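Local coordinates for oxidoreductase, 2OG-Fe oxygenase family protein, putative, expressed (Oryza sativa subsp. japonica, PDB 5XOI) that probably acts as an AlkB-family dioxygenase that depends on iron(II) and 2-oxoglutarate, of which this chain is the C-terminal oxygenase part, at residues 164-169 and 178-183. Numbering follows the deposited sequence.
Sequences AEFLYG and SKVDLE
Ala164 and Leu182 open the ladder of a beta hairpin, exchanging two backbone hydrogen bonds, the shorter from Leu182 N to Ala164 O at 2.8 Å. Strands 164-169 and 178-182 run antiparallel at the margin of the smaller sheet of the double-stranded beta-helix, the jelly-roll core of 2-oxoglutarate oxygenases; strand 198-205 flanks 164-169 on its other side. Glu165 faces Asp181 across a non-hydrogen-bonded pair. Their side chains run alongside each other, Glu165 CG 3.6 Å from Asp181 OD1, while the Glu165 carboxylate reaches Lys205 in a salt bridge that probably eases the repulsion between the two acids. Phe166 N and O pair with Val180 O and N. On the opposite face, with CG anti to its backbone N (chi1 -178°), Phe166 sets the root of its ring against Leu182 CD1, which meets Phe166 CG obliquely at 3.5 Å. The same ring lies beside His199, a ligand of the bound manganese, and close to a bound succinate, probably from the crystallisation liquor, so Phe166 borders the metal site, while Val180 and Leu182 on this face pack on Leu15 of strand 13-16. Leu167 returns to the face of Glu165, where its CD1 touches Lys179 CG at 3.8 Å and the two side chains point the same way. Tyr168 closes the ladder through paired backbone bonds with Ser178. Its CG sits between the backbone N and the carbonyl carbon (chi1 58°), and the ring spreads across the neighbouring strand: Ser178 CB makes a CH-pi contact over one face, 3.9 Å from the centroid, and Val180 CG1 approaches CE1 obliquely at 3.7 Å. An alanine here removes the ring and hydroxyl, which would probably open a gap beside Ser178 CB and Val180 CG1 and leave a bridging water held less firmly. That water lies 2.9 Å from Tyr168 OH and donates a hydrogen bond to Lys179 O.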
# COMPACT_ATOMS: atom_id res chain seq x y z
N ALA A 164 -3.42 -4.59 10.27
CA ALA A 164 -4.53 -4.93 9.39
C ALA A 164 -4.55 -6.43 9.13
O ALA A 164 -3.50 -7.04 8.96
CB ALA A 164 -4.42 -4.21 8.05
N GLU A 165 -5.75 -7.01 9.10
CA GLU A 165 -5.96 -8.34 8.55
C GLU A 165 -6.17 -8.17 7.04
O GLU A 165 -7.16 -7.56 6.62
CB GLU A 165 -7.14 -9.03 9.23
CG GLU A 165 -6.89 -9.27 10.72
CD GLU A 165 -8.02 -10.00 11.44
OE1 GLU A 165 -8.76 -10.77 10.80
OE2 GLU A 165 -8.15 -9.81 12.67
N PHE A 166 -5.22 -8.65 6.24
CA PHE A 166 -5.16 -8.39 4.80
C PHE A 166 -5.55 -9.66 4.06
O PHE A 166 -4.97 -10.72 4.29
CB PHE A 166 -3.75 -7.92 4.41
CG PHE A 166 -3.58 -7.56 2.95
CD1 PHE A 166 -3.95 -6.30 2.48
CD2 PHE A 166 -3.00 -8.46 2.06
CE1 PHE A 166 -3.77 -5.96 1.15
CE2 PHE A 166 -2.82 -8.11 0.72
CZ PHE A 166 -3.20 -6.86 0.27
N LEU A 167 -6.56 -9.55 3.18
CA LEU A 167 -7.03 -10.69 2.40
C LEU A 167 -6.43 -10.63 1.01
O LEU A 167 -6.28 -9.54 0.44
CB LEU A 167 -8.56 -10.69 2.30
CG LEU A 167 -9.42 -11.32 3.39
CD1 LEU A 167 -8.86 -11.14 4.78
CD2 LEU A 167 -10.83 -10.77 3.31
N TYR A 168 -6.12 -11.79 0.44
CA TYR A 168 -5.65 -11.82 -0.95
C TYR A 168 -5.99 -13.15 -1.60
O TYR A 168 -6.01 -14.20 -0.94
CB TYR A 168 -4.13 -11.56 -1.04
CG TYR A 168 -3.27 -12.52 -0.27
CD1 TYR A 168 -3.05 -12.35 1.10
CD2 TYR A 168 -2.63 -13.58 -0.91
CE1 TYR A 168 -2.23 -13.23 1.82
CE2 TYR A 168 -1.82 -14.47 -0.20
CZ TYR A 168 -1.63 -14.29 1.15
OH TYR A 168 -0.82 -15.18 1.84
N GLY A 169 -6.24 -13.10 -2.90
CA GLY A 169 -6.59 -14.31 -3.63
C GLY A 169 -6.80 -14.00 -5.09
O GLY A 169 -6.56 -12.89 -5.56
N SER A 178 -6.76 -15.92 1.05
CA SER A 178 -5.83 -16.15 2.15
C SER A 178 -5.76 -14.89 3.02
O SER A 178 -6.15 -13.81 2.59
CB SER A 178 -4.43 -16.48 1.61
OG SER A 178 -4.45 -17.65 0.80
N LYS A 179 -5.24 -15.05 4.24
CA LYS A 179 -5.10 -13.93 5.18
C LYS A 179 -3.66 -13.82 5.66
O LYS A 179 -3.02 -14.82 5.97
CB LYS A 179 -6.02 -14.10 6.41
CG LYS A 179 -7.48 -14.46 6.13
CD LYS A 179 -8.20 -14.89 7.41
CE LYS A 179 -9.60 -15.42 7.13
NZ LYS A 179 -10.23 -16.01 8.34
N VAL A 180 -3.15 -12.59 5.73
CA VAL A 180 -1.89 -12.29 6.40
C VAL A 180 -2.07 -11.01 7.20
O VAL A 180 -2.78 -10.09 6.79
CB VAL A 180 -0.71 -12.15 5.41
CG1 VAL A 180 -0.90 -10.95 4.47
CG2 VAL A 180 0.61 -12.05 6.17
N ASP A 181 -1.45 -10.96 8.38
CA ASP A 181 -1.46 -9.73 9.16
C ASP A 181 -0.37 -8.79 8.67
O ASP A 181 0.80 -9.17 8.55
CB ASP A 181 -1.25 -10.02 10.64
CG ASP A 181 -2.47 -10.63 11.31
OD1 ASP A 181 -3.56 -10.70 10.70
OD2 ASP A 181 -2.32 -11.06 12.47
N LEU A 182 -0.75 -7.54 8.41
CA LEU A 182 0.19 -6.49 8.07
C LEU A 182 0.35 -5.61 9.31
O LEU A 182 -0.59 -4.89 9.69
CB LEU A 182 -0.28 -5.68 6.86
CG LEU A 182 -0.51 -6.50 5.58
CD1 LEU A 182 -1.05 -5.60 4.46
CD2 LEU A 182 0.78 -7.16 5.14
N GLU A 183 1.51 -5.72 9.96
CA GLU A 183 1.80 -5.03 11.21
C GLU A 183 2.59 -3.76 10.92
O GLU A 183 3.16 -3.60 9.84
CB GLU A 183 2.60 -5.92 12.16
CG GLU A 183 2.00 -7.29 12.42
CD GLU A 183 2.85 -8.11 13.36
OE1 GLU A 183 2.49 -8.24 14.55
OE2 GLU A 183 3.90 -8.63 12.92
O HOH W 1 -1.37 -16.51 4.33